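Local coordinates for protein cellulosomal scaffoldin (Acetivibrio cellulolyticus, PDB 3ZUC) that binds crystalline cellulose as the family 3b carbohydrate-binding module of a cellulosomal scaffoldin, within a longer protein that probably also hydrolyses beta-1,4-glucosidic linkages, at residues A[11-16]-A[21-26]; A[108-111]-A[117-120]; A[55-60]-A[85-90]; A[66-71]-A[92-97]. All coordinates share one frame; numbering follows the deposited sequence.

The four contacts lie in one beta-sandwich module. Contact 1 joins strands 6-12 and 24-30; contact 2, about 8 Å away between centres, runs from the neighbouring strand 102-112 to the calcium-binding segment 117-120. Contact 3, its centre about 10 Å from that of contact 2, spans the two five-stranded sheets from strand 55-61 to strand 83-91. Contact 4 ties the turn before strand 69-80 to the loop after strand 83-91; its centre is about 13 Å from that of contact 3 and about 22 Å from that of contact 2. Along the chain contact 1 comes first, contacts 3 and 4 interleave, and contact 2 comes last. Together they run from the calcium end, through the core, to the loops at the other end.

Contact 1: A[11-16]-A[21-26]; sequences FNAGTQ and SIYPKF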
loop_
_atom_site.group_PDB
_atom_site.type_symbol
_atom_site.label_atom_id
_atom_site.label_comp_id
_atom_site.label_asym_id
_atom_site.label_seq_id
_atom_site.Cartn_x
_atom_site.Cartn_y
_atom_site.Cartn_z
ATOM N N PHE A 11 1.202 8.735 1.234
ATOM C CA PHE A 11 0.817 9.745 0.254
ATOM C C PHE A 11 1.082 9.190 -1.134
ATOM O O PHE A 11 1.732 8.155 -1.301
ATOM C CB PHE A 11 1.479 11.124 0.476
ATOM C CG PHE A 11 2.956 11.225 0.142
ATOM C CD1 PHE A 11 3.920 10.686 0.968
ATOM C CD2 PHE A 11 3.371 11.939 -0.962
ATOM C CE1 PHE A 11 5.273 10.834 0.704
ATOM C CE2 PHE A 11 4.726 12.095 -1.245
ATOM C CZ PHE A 11 5.676 11.552 -0.409
ATOM N N ASN A 12 0.544 9.878 -2.135
ATOM C CA ASN A 12 0.742 9.533 -3.527
ATOM C C ASN A 12 1.839 10.396 -4.136
ATOM O O ASN A 12 1.754 11.633 -4.073
ATOM C CB ASN A 12 -0.550 9.784 -4.326
ATOM C CG ASN A 12 -1.647 8.793 -3.984
ATOM O OD1 ASN A 12 -2.443 9.006 -3.069
ATOM N ND2 ASN A 12 -1.665 7.671 -4.699
ATOM N N ALA A 13 2.862 9.788 -4.734
ATOM C CA ALA A 13 3.980 10.587 -5.267
ATOM C C ALA A 13 3.629 11.353 -6.521
ATOM O O ALA A 13 4.285 12.344 -6.829
ATOM C CB ALA A 13 5.209 9.737 -5.532
ATOM N N GLY A 14 2.636 10.867 -7.262
ATOM C CA GLY A 14 2.097 11.499 -8.459
ATOM C C GLY A 14 0.594 11.606 -8.302
ATOM O O GLY A 14 -0.070 10.625 -7.959
ATOM N N THR A 15 0.058 12.795 -8.539
ATOM C CA THR A 15 -1.335 13.066 -8.245
ATOM C C THR A 15 -2.160 13.534 -9.453
ATOM O O THR A 15 -3.227 14.115 -9.283
ATOM C CB THR A 15 -1.482 14.061 -7.096
ATOM O OG1 THR A 15 -0.752 15.238 -7.432
ATOM C CG2 THR A 15 -0.988 13.474 -5.784
ATOM N N GLN A 16 -1.679 13.223 -10.669
ATOM C CA GLN A 16 -2.398 13.480 -11.939
ATOM C C GLN A 16 -3.725 12.665 -11.953
ATOM O O GLN A 16 -3.682 11.451 -11.771
ATOM C CB GLN A 16 -1.483 13.094 -13.164
ATOM C CG GLN A 16 -1.949 13.614 -14.567
ATOM C CD GLN A 16 -1.069 13.241 -15.792
ATOM O OE1 GLN A 16 -0.420 12.207 -15.836
ATOM N NE2 GLN A 16 -1.103 14.109 -16.827
ATOM N N SER A 21 0.155 5.669 -14.346
ATOM C CA SER A 21 0.711 4.938 -13.223
ATOM C C SER A 21 0.103 5.467 -11.940
ATOM O O SER A 21 -0.351 6.613 -11.858
ATOM C CB SER A 21 2.230 5.119 -13.152
ATOM O OG SER A 21 2.892 4.608 -14.300
ATOM N N ILE A 22 0.149 4.622 -10.920
ATOM C CA ILE A 22 -0.222 4.991 -9.572
ATOM C C ILE A 22 1.039 4.797 -8.718
ATOM O O ILE A 22 1.807 3.853 -8.912
ATOM C CB ILE A 22 -1.456 4.192 -9.097
ATOM C CG1 ILE A 22 -2.654 4.589 -9.983
ATOM C CG2 ILE A 22 -1.759 4.475 -7.639
ATOM C CD1 ILE A 22 -3.918 3.788 -9.768
ATOM N N TYR A 23 1.253 5.726 -7.786
ATOM C CA TYR A 23 2.545 5.895 -7.096
ATOM C C TYR A 23 2.393 5.860 -5.568
ATOM O O TYR A 23 2.630 6.851 -4.875
ATOM C CB TYR A 23 3.159 7.247 -7.482
ATOM C CG TYR A 23 3.447 7.487 -8.947
ATOM C CD1 TYR A 23 2.463 7.913 -9.834
ATOM C CD2 TYR A 23 4.738 7.386 -9.437
ATOM C CE1 TYR A 23 2.763 8.198 -11.167
ATOM C CE2 TYR A 23 5.037 7.651 -10.744
ATOM C CZ TYR A 23 4.050 8.067 -11.617
ATOM O OH TYR A 23 4.404 8.346 -12.908
ATOM N N PRO A 24 2.026 4.708 -4.999
ATOM C CA PRO A 24 1.832 4.652 -3.560
ATOM C C PRO A 24 3.136 4.742 -2.782
ATOM O O PRO A 24 4.105 4.068 -3.118
ATOM C CB PRO A 24 1.191 3.267 -3.368
ATOM C CG PRO A 24 1.723 2.462 -4.513
ATOM C CD PRO A 24 1.754 3.420 -5.650
ATOM N N LYS A 25 3.129 5.551 -1.724
ATOM C CA LYS A 25 4.236 5.639 -0.787
ATOM C C LYS A 25 3.712 5.446 0.624
ATOM O O LYS A 25 2.873 6.224 1.081
ATOM C CB LYS A 25 4.937 7.025 -0.883
ATOM C CG LYS A 25 5.686 7.198 -2.149
ATOM C CD LYS A 25 6.473 8.464 -2.191
ATOM C CE LYS A 25 7.554 8.550 -1.135
ATOM N NZ LYS A 25 8.690 9.436 -1.603
ATOM N N PHE A 26 4.219 4.428 1.309
ATOM C CA PHE A 26 3.846 4.141 2.671
ATOM C C PHE A 26 5.020 4.394 3.608
ATOM O O PHE A 26 6.171 4.133 3.252
ATOM C CB PHE A 26 3.494 2.653 2.839
ATOM C CG PHE A 26 2.230 2.200 2.163
ATOM C CD1 PHE A 26 2.202 1.835 0.839
ATOM C CD2 PHE A 26 1.055 2.096 2.893
ATOM C CE1 PHE A 26 0.977 1.379 0.268
ATOM C CE2 PHE A 26 -0.117 1.638 2.342
ATOM C CZ PHE A 26 -0.150 1.296 1.055
HETATM O O HOH W 1 -0.519 7.962 -7.455
#
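Phe-11 and Lys-25 lie side by side on the same face of an antiparallel pair and point the same way. Lys-25 CB sits over one face of the phenyl ring, and farther along the chain CE approaches the ring atom Phe-11 CZ to 3.6 Å. The chain bends at chi3 (63°), which keeps CE beside the ring while NZ ends at a hydrogen bond with Gln-107. A long aliphatic chain with a polar tip suits such a half-exposed place; Tyr-133 meets the Phe-11 ring edge-to-face. The backbones of Phe-11 and Lys-25 form two mutual N-H...O bonds, each 3.0 Å between N and O. Asn-12 faces Pro-24 as a non-hydrogen-bonded pair, where the proline's missing N-H costs nothing toward this strand. Beyond it Ala-13 N gives a nearly straight bond (172°) to Tyr-23 O, 2.9 Å away, and the small Ala-13 CB packs on Tyr-23 CB at 3.8 Å. Gly-14 lies close against the Tyr-23 ring, with little room for a side chain. A water spans the widening gap, accepting from Asn-12 ND2 and Tyr-23 N and donating to Gly-14 O; Asn-12 OD1 accepts from Asn-127 N. Here two neighbouring antiparallel strands of the CBM3 beta-sandwich part company as the chain enters the connection that carries the short strand 18-19.

Contact 2: A[108-111]-A[117-120]; sequences GRFA and NYNQ. With CA (calcium ion), chain B.
The contact between Phe-110 and Tyr-118 is a buried aromatic one, an offset edge-to-face pair that joins the end region of strand 102-112 to the short strand 118-119 beside the calcium site. The edge of Phe-110 is directed at the face of Tyr-118: the planes stand at 85° and the ring centroids are 5.7 Å apart. This geometry brings the weakly positive rim of one ring to the electron-rich face of the other. The touching itself is off-centre, concentrated at the phenol end. Phe-110 CD2 lies 3.4 Å from Tyr-118 OH, and that oxygen stands at the edge of the phenyl ring, near its plane. The first torsion of Phe-110 (64°) puts CG between the backbone N and the carbonyl carbon, swinging the ring inward toward the tyrosine. Ala-111 CA meets the edge of the tyrosine ring, with Tyr-118 OH 3.5 Å from Ala-111 C; the phenol lies against the backbone here, since the Ala-111 methyl points away from it. A tyrosine suits the place because its ring packs on Phe-110 while its hydroxyl meets the amide of Gln-55, and Lys-112 adds a cation-pi contact with the same ring. One residue beyond, Asn-119 uses its backbone oxygen to bind the calcium ion at 2.3 Å. A water, at 2.5 Å from the metal, and Thr-48, Asp-50, Asp-122 and Asp-123 complete the coordination. The aromatic pair thus packs the sandwich core next to the calcium site of this CBM3 module.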
loop_
_atom_site.group_PDB
_atom_site.type_symbol
_atom_site.label_atom_id
_atom_site.label_comp_id
_atom_site.label_asym_id
_atom_site.label_seq_id
_atom_site.Cartn_x
_atom_site.Cartn_y
_atom_site.Cartn_z
ATOM N N GLY A 108 6.532 2.531 -4.172
ATOM C CA GLY A 108 6.223 1.707 -5.340
ATOM C C GLY A 108 5.456 2.421 -6.451
ATOM O O GLY A 108 4.934 3.514 -6.247
ATOM N N ARG A 109 5.435 1.824 -7.656
ATOM C CA ARG A 109 4.534 2.253 -8.732
ATOM C C ARG A 109 3.771 1.017 -9.187
ATOM O O ARG A 109 4.226 -0.113 -9.013
ATOM C CB ARG A 109 5.285 2.859 -9.976
ATOM C CG ARG A 109 6.171 4.066 -9.671
ATOM C CD ARG A 109 7.176 4.274 -10.805
ATOM N NE ARG A 109 8.111 3.165 -10.826
ATOM C CZ ARG A 109 8.224 2.229 -11.758
ATOM N NH1 ARG A 109 7.510 2.259 -12.889
ATOM N NH2 ARG A 109 9.077 1.240 -11.529
ATOM N N PHE A 110 2.633 1.238 -9.840
ATOM C CA PHE A 110 2.011 0.206 -10.647
ATOM C C PHE A 110 1.384 0.792 -11.890
ATOM O O PHE A 110 1.049 1.976 -11.959
ATOM C CB PHE A 110 1.056 -0.682 -9.847
ATOM C CG PHE A 110 -0.182 -0.034 -9.244
ATOM C CD1 PHE A 110 -0.167 0.464 -7.947
ATOM C CD2 PHE A 110 -1.389 -0.049 -9.935
ATOM C CE1 PHE A 110 -1.325 0.927 -7.351
ATOM C CE2 PHE A 110 -2.554 0.423 -9.331
ATOM C CZ PHE A 110 -2.519 0.896 -8.046
ATOM N N ALA A 111 1.269 -0.068 -12.903
ATOM C CA ALA A 111 0.792 0.314 -14.222
ATOM C C ALA A 111 0.176 -0.895 -14.909
ATOM O O ALA A 111 0.404 -2.042 -14.527
ATOM C CB ALA A 111 1.925 0.873 -15.077
ATOM N N ASN A 117 -4.410 4.516 -19.367
ATOM C CA ASN A 117 -4.618 5.369 -18.215
ATOM C C ASN A 117 -5.563 4.822 -17.160
ATOM O O ASN A 117 -6.515 4.084 -17.444
ATOM C CB ASN A 117 -5.119 6.740 -18.646
ATOM C CG ASN A 117 -4.054 7.560 -19.350
ATOM O OD1 ASN A 117 -2.861 7.388 -19.128
ATOM N ND2 ASN A 117 -4.494 8.449 -20.216
ATOM N N TYR A 118 -5.295 5.256 -15.939
ATOM C CA TYR A 118 -6.183 5.251 -14.802
ATOM C C TYR A 118 -6.836 6.633 -14.636
ATOM O O TYR A 118 -6.276 7.632 -15.075
ATOM C CB TYR A 118 -5.390 5.001 -13.523
ATOM C CG TYR A 118 -4.683 3.675 -13.432
ATOM C CD1 TYR A 118 -5.352 2.540 -13.010
ATOM C CD2 TYR A 118 -3.339 3.557 -13.723
ATOM C CE1 TYR A 118 -4.696 1.324 -12.873
ATOM C CE2 TYR A 118 -2.682 2.359 -13.598
ATOM C CZ TYR A 118 -3.350 1.238 -13.153
ATOM O OH TYR A 118 -2.660 0.056 -13.056
ATOM N N ASN A 119 -7.991 6.676 -13.955
ATOM C CA ASN A 119 -8.523 7.901 -13.347
ATOM C C ASN A 119 -8.319 7.799 -11.852
ATOM O O ASN A 119 -9.028 7.054 -11.170
ATOM C CB ASN A 119 -10.017 8.093 -13.650
ATOM C CG ASN A 119 -10.611 9.229 -12.862
ATOM O OD1 ASN A 119 -9.902 10.179 -12.507
ATOM N ND2 ASN A 119 -11.900 9.147 -12.569
ATOM N N GLN A 120 -7.333 8.504 -11.311
ATOM C CA GLN A 120 -7.047 8.399 -9.885
ATOM C C GLN A 120 -8.134 9.027 -9.022
ATOM O O GLN A 120 -8.281 8.676 -7.845
ATOM C CB GLN A 120 -5.702 9.030 -9.530
ATOM C CG GLN A 120 -4.539 8.449 -10.292
ATOM C CD GLN A 120 -3.245 8.639 -9.539
ATOM O OE1 GLN A 120 -2.973 7.886 -8.599
ATOM N NE2 GLN A 120 -2.464 9.651 -9.908
HETATM CA CA CA B . -9.978 4.950 -10.816
HETATM O O HOH W 2 -7.547 4.553 -10.989
#

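Contact 3: A[55-60]-A[85-90]; sequences QTFWCD and QYLEIA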
loop_
_atom_site.group_PDB
_atom_site.type_symbol
_atom_site.label_atom_id
_atom_site.label_comp_id
_atom_site.label_asym_id
_atom_site.label_seq_id
_atom_site.Cartn_x
_atom_site.Cartn_y
_atom_site.Cartn_z
ATOM N N GLN A 55 -1.747 -5.937 -14.563
ATOM C CA GLN A 55 -1.012 -4.883 -13.894
ATOM C C GLN A 55 0.230 -5.454 -13.232
ATOM O O GLN A 55 0.268 -6.623 -12.857
ATOM C CB GLN A 55 -1.904 -4.209 -12.845
ATOM C CG GLN A 55 -3.022 -3.405 -13.513
ATOM C CD GLN A 55 -4.128 -3.087 -12.537
ATOM O OE1 GLN A 55 -4.898 -4.010 -12.146
ATOM N NE2 GLN A 55 -4.236 -1.874 -12.116
ATOM N N THR A 56 1.224 -4.591 -13.085
ATOM C CA THR A 56 2.479 -4.918 -12.425
ATOM C C THR A 56 2.771 -3.856 -11.380
ATOM O O THR A 56 2.619 -2.665 -11.650
ATOM C CB THR A 56 3.632 -4.973 -13.431
ATOM O OG1 THR A 56 3.330 -5.917 -14.448
ATOM C CG2 THR A 56 4.928 -5.387 -12.749
ATOM N N PHE A 57 3.199 -4.312 -10.205
ATOM C CA PHE A 57 3.742 -3.462 -9.155
ATOM C C PHE A 57 5.260 -3.601 -9.115
ATOM O O PHE A 57 5.790 -4.710 -9.156
ATOM C CB PHE A 57 3.158 -3.896 -7.804
ATOM C CG PHE A 57 3.758 -3.175 -6.614
ATOM C CD1 PHE A 57 3.345 -1.910 -6.275
ATOM C CD2 PHE A 57 4.754 -3.756 -5.858
ATOM C CE1 PHE A 57 3.882 -1.253 -5.182
ATOM C CE2 PHE A 57 5.300 -3.087 -4.754
ATOM C CZ PHE A 57 4.868 -1.841 -4.433
ATOM N N TRP A 58 5.921 -2.457 -8.959
ATOM C CA TRP A 58 7.346 -2.410 -8.707
ATOM C C TRP A 58 7.581 -1.656 -7.410
ATOM O O TRP A 58 7.055 -0.568 -7.222
ATOM C CB TRP A 58 8.067 -1.670 -9.836
ATOM C CG TRP A 58 7.854 -2.252 -11.201
ATOM C CD1 TRP A 58 8.550 -3.261 -11.807
ATOM C CD2 TRP A 58 6.864 -1.834 -12.156
ATOM N NE1 TRP A 58 8.042 -3.498 -13.075
ATOM C CE2 TRP A 58 7.005 -2.640 -13.302
ATOM C CE3 TRP A 58 5.855 -0.878 -12.142
ATOM C CZ2 TRP A 58 6.188 -2.493 -14.428
ATOM C CZ3 TRP A 58 5.048 -0.736 -13.257
ATOM C CH2 TRP A 58 5.217 -1.541 -14.375
ATOM N N CYS A 59 8.393 -2.215 -6.526
ATOM C CA CYS A 59 8.924 -1.444 -5.407
ATOM C C CYS A 59 10.245 -0.859 -5.873
ATOM O O CYS A 59 11.179 -1.596 -6.192
ATOM C CB CYS A 59 9.109 -2.315 -4.172
ATOM S SG CYS A 59 9.816 -1.369 -2.786
ATOM N N ASP A 60 10.305 0.457 -5.962
ATOM C CA ASP A 60 11.530 1.121 -6.382
ATOM C C ASP A 60 12.512 1.265 -5.241
ATOM O O ASP A 60 13.728 1.212 -5.462
ATOM C CB ASP A 60 11.207 2.467 -6.992
ATOM C CG ASP A 60 10.390 2.345 -8.253
ATOM O OD1 ASP A 60 10.627 1.428 -9.066
ATOM O OD2 ASP A 60 9.485 3.170 -8.427
ATOM N N GLN A 85 -10.827 -2.980 -7.278
ATOM C CA GLN A 85 -9.631 -3.797 -7.119
ATOM C C GLN A 85 -8.833 -3.289 -5.946
ATOM O O GLN A 85 -9.015 -2.158 -5.491
ATOM C CB GLN A 85 -8.726 -3.762 -8.368
ATOM C CG GLN A 85 -9.417 -4.257 -9.617
ATOM C CD GLN A 85 -8.473 -4.626 -10.729
ATOM O OE1 GLN A 85 -7.261 -4.781 -10.529
ATOM N NE2 GLN A 85 -9.031 -4.855 -11.905
ATOM N N TYR A 86 -7.899 -4.114 -5.482
ATOM C CA TYR A 86 -6.848 -3.637 -4.612
ATOM C C TYR A 86 -5.509 -4.224 -5.005
ATOM O O TYR A 86 -5.404 -5.350 -5.484
ATOM C CB TYR A 86 -7.146 -3.886 -3.128
ATOM C CG TYR A 86 -7.378 -5.317 -2.692
ATOM C CD1 TYR A 86 -8.649 -5.853 -2.718
ATOM C CD2 TYR A 86 -6.359 -6.108 -2.180
ATOM C CE1 TYR A 86 -8.912 -7.140 -2.228
ATOM C CE2 TYR A 86 -6.609 -7.400 -1.708
ATOM C CZ TYR A 86 -7.889 -7.905 -1.732
ATOM O OH TYR A 86 -8.152 -9.176 -1.233
ATOM N N LEU A 87 -4.480 -3.419 -4.775
ATOM C CA LEU A 87 -3.094 -3.859 -4.709
ATOM C C LEU A 87 -2.844 -4.399 -3.316
ATOM O O LEU A 87 -3.172 -3.731 -2.334
ATOM C CB LEU A 87 -2.191 -2.652 -4.951
ATOM C CG LEU A 87 -0.712 -2.822 -4.603
ATOM C CD1 LEU A 87 -0.007 -3.806 -5.498
ATOM C CD2 LEU A 87 -0.017 -1.473 -4.593
ATOM N N GLU A 88 -2.238 -5.575 -3.226
ATOM C CA GLU A 88 -1.775 -6.134 -1.967
ATOM C C GLU A 88 -0.253 -6.240 -2.015
ATOM O O GLU A 88 0.300 -6.929 -2.880
ATOM C CB GLU A 88 -2.386 -7.518 -1.706
ATOM C CG GLU A 88 -1.916 -8.132 -0.401
ATOM C CD GLU A 88 -2.753 -9.334 -0.020
ATOM O OE1 GLU A 88 -3.873 -9.172 0.501
ATOM O OE2 GLU A 88 -2.299 -10.464 -0.269
ATOM N N ILE A 89 0.408 -5.529 -1.106
ATOM C CA ILE A 89 1.854 -5.548 -0.968
ATOM C C ILE A 89 2.226 -6.507 0.151
ATOM O O ILE A 89 1.612 -6.491 1.220
ATOM C CB ILE A 89 2.386 -4.138 -0.667
ATOM C CG1 ILE A 89 2.094 -3.187 -1.824
ATOM C CG2 ILE A 89 3.869 -4.167 -0.351
ATOM C CD1 ILE A 89 2.352 -1.737 -1.509
ATOM N N ALA A 90 3.245 -7.327 -0.111
ATOM C CA ALA A 90 3.777 -8.296 0.835
ATOM C C ALA A 90 5.301 -8.150 0.922
ATOM O O ALA A 90 5.959 -7.617 0.022
ATOM C CB ALA A 90 3.433 -9.706 0.387
#
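Phe-57 and Leu-87 both turn CG anti to their own backbone nitrogen (chi1 174° and 166°), which carries the phenyl ring and the leucine branches into the space between two strands of different sheets. The side chains cross at about a right angle, and both leucine methyls reach the same ring atom: Phe-57 CD1 is 3.8 Å from Leu-87 CD2 and 3.9 Å from Leu-87 CD1. Farther along, Ile-89 meets the outer end of the ring. Its CG1 lies over one face, displaced toward the rim, and its CD1 comes within 3.9 Å of Phe-57 CZ. One broad flat residue is therefore matched by two branched ones, whose methyl groups fill the uneven space around it without any need for polar partners. Near the start of each strand the contact changes character. The side chains of Gln-55 and Gln-85 converge there, and Gln-85 NE2 bonds to Asp-52; long amide side chains suit a place where the core gives way to polar groups. The strand axes remain 9.3 Å apart at closest approach and run at 36° to one another, a separation fit for interlocking side chains and too wide for backbone pairing. Leu-87 also touches Phe-110, and Ile-89 touches Leu-43 and Val-69. This is face-to-face sheet packing, part of the core of a CBM3 beta-sandwich.

Contact 4: A[66-71]-A[92-97]; sequences SSNVTG and SSAAGT
Asn-68 and Ser-92 form the tight part of this contact, gripping each other through backbone and side chain together. Ser-92 N gives a hydrogen bond to Asn-68 O at 2.9 Å, with the donor in the carbonyl plane. Ser-92 OG donates a second one, also 2.9 Å, to Asn-68 OD1, coming in above the plane of the amide group. Ser-92 can do this because chi1 (72°) sets OG between its backbone N and carbonyl carbon, facing the asparagine; from there OG also receives a weak bond from Ala-94 N. The amide's other end, ND2, is held by Val-64 O, which fixes the rotation of the group. Asparagine thus suits a turn where donor and acceptor are both needed. Beyond this pair the contact is van der Waals packing: on the solvent side the exposed Ala-94 CB rests 3.4 Å from Asn-68 OD1, while inward Ala-95 CB lies 4.0 Å from Asn-68 CB and touches Val-64. Alanine methyls suit these two places, where the turn 93-95 lies against the asparagine side chain. Asn-68 closes the 3-10 turn that leads into strand 69-80, Ser-92 follows directly on strand 83-91, and these two strands run antiparallel as neighbours in one sheet.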
loop_
_atom_site.group_PDB
_atom_site.type_symbol
_atom_site.label_atom_id
_atom_site.label_comp_id
_atom_site.label_asym_id
_atom_site.label_seq_id
_atom_site.Cartn_x
_atom_site.Cartn_y
_atom_site.Cartn_z
ATOM N N SER A 66 14.282 -3.465 -1.903
ATOM C CA SER A 66 13.112 -3.400 -2.763
ATOM C C SER A 66 12.722 -4.762 -3.326
ATOM O O SER A 66 11.534 -5.007 -3.556
ATOM C CB SER A 66 13.308 -2.385 -3.883
ATOM O OG SER A 66 14.296 -2.812 -4.772
ATOM N N SER A 67 13.686 -5.650 -3.548
ATOM C CA SER A 67 13.363 -6.974 -4.087
ATOM C C SER A 67 12.569 -7.837 -3.104
ATOM O O SER A 67 11.986 -8.845 -3.509
ATOM C CB SER A 67 14.629 -7.734 -4.513
ATOM O OG SER A 67 15.418 -8.067 -3.406
ATOM N N ASN A 68 12.539 -7.430 -1.839
ATOM C CA ASN A 68 11.794 -8.138 -0.809
ATOM C C ASN A 68 10.346 -7.666 -0.696
ATOM O O ASN A 68 9.607 -8.180 0.135
ATOM C CB ASN A 68 12.514 -7.982 0.527
ATOM C CG ASN A 68 13.856 -8.626 0.504
ATOM O OD1 ASN A 68 13.993 -9.738 0.011
ATOM N ND2 ASN A 68 14.850 -7.966 1.060
ATOM N N VAL A 69 9.943 -6.704 -1.525
ATOM C CA VAL A 69 8.614 -6.111 -1.470
ATOM C C VAL A 69 7.935 -6.357 -2.801
ATOM O O VAL A 69 8.443 -5.924 -3.836
ATOM C CB VAL A 69 8.721 -4.601 -1.224
ATOM C CG1 VAL A 69 7.338 -3.979 -1.144
ATOM C CG2 VAL A 69 9.548 -4.293 0.022
ATOM N N THR A 70 6.827 -7.086 -2.785
ATOM C CA THR A 70 6.137 -7.454 -4.018
ATOM C C THR A 70 4.651 -7.136 -3.919
ATOM O O THR A 70 4.109 -6.938 -2.825
ATOM C CB THR A 70 6.355 -8.927 -4.365
ATOM O OG1 THR A 70 5.906 -9.726 -3.277
ATOM C CG2 THR A 70 7.825 -9.206 -4.652
ATOM N N GLY A 71 3.996 -7.081 -5.073
ATOM C CA GLY A 71 2.603 -6.709 -5.138
ATOM C C GLY A 71 1.833 -7.611 -6.064
ATOM O O GLY A 71 2.337 -8.053 -7.105
ATOM N N SER A 92 8.922 -10.372 1.902
ATOM C CA SER A 92 9.535 -11.671 2.078
ATOM C C SER A 92 10.222 -11.785 3.440
ATOM O O SER A 92 10.439 -10.797 4.134
ATOM C CB SER A 92 10.580 -11.881 0.998
ATOM O OG SER A 92 11.677 -11.041 1.289
ATOM N N SER A 93 10.621 -13.000 3.799
ATOM C CA SER A 93 11.340 -13.216 5.048
ATOM C C SER A 93 12.681 -12.470 5.109
ATOM O O SER A 93 13.157 -12.139 6.195
ATOM C CB SER A 93 11.571 -14.711 5.261
ATOM O OG SER A 93 12.400 -15.227 4.241
ATOM N N ALA A 94 13.291 -12.204 3.956
ATOM C CA ALA A 94 14.543 -11.467 3.915
ATOM C C ALA A 94 14.378 -9.986 4.270
ATOM O O ALA A 94 15.355 -9.315 4.604
ATOM C CB ALA A 94 15.228 -11.628 2.565
ATOM N N ALA A 95 13.147 -9.473 4.237
ATOM C CA ALA A 95 12.901 -8.114 4.691
ATOM C C ALA A 95 13.214 -7.946 6.178
ATOM O O ALA A 95 13.429 -6.830 6.638
ATOM C CB ALA A 95 11.469 -7.712 4.421
ATOM N N GLY A 96 13.205 -9.036 6.941
ATOM C CA GLY A 96 13.567 -8.984 8.347
ATOM C C GLY A 96 12.499 -8.383 9.235
ATOM O O GLY A 96 11.305 -8.478 8.959
ATOM N N THR A 97 12.958 -7.774 10.321
ATOM C CA THR A 97 12.077 -7.223 11.334
ATOM C C THR A 97 12.143 -5.715 11.380
ATOM O O THR A 97 13.140 -5.098 10.991
ATOM C CB THR A 97 12.465 -7.730 12.724
ATOM O OG1 THR A 97 13.811 -7.322 13.030
ATOM C CG2 THR A 97 12.362 -9.229 12.772
#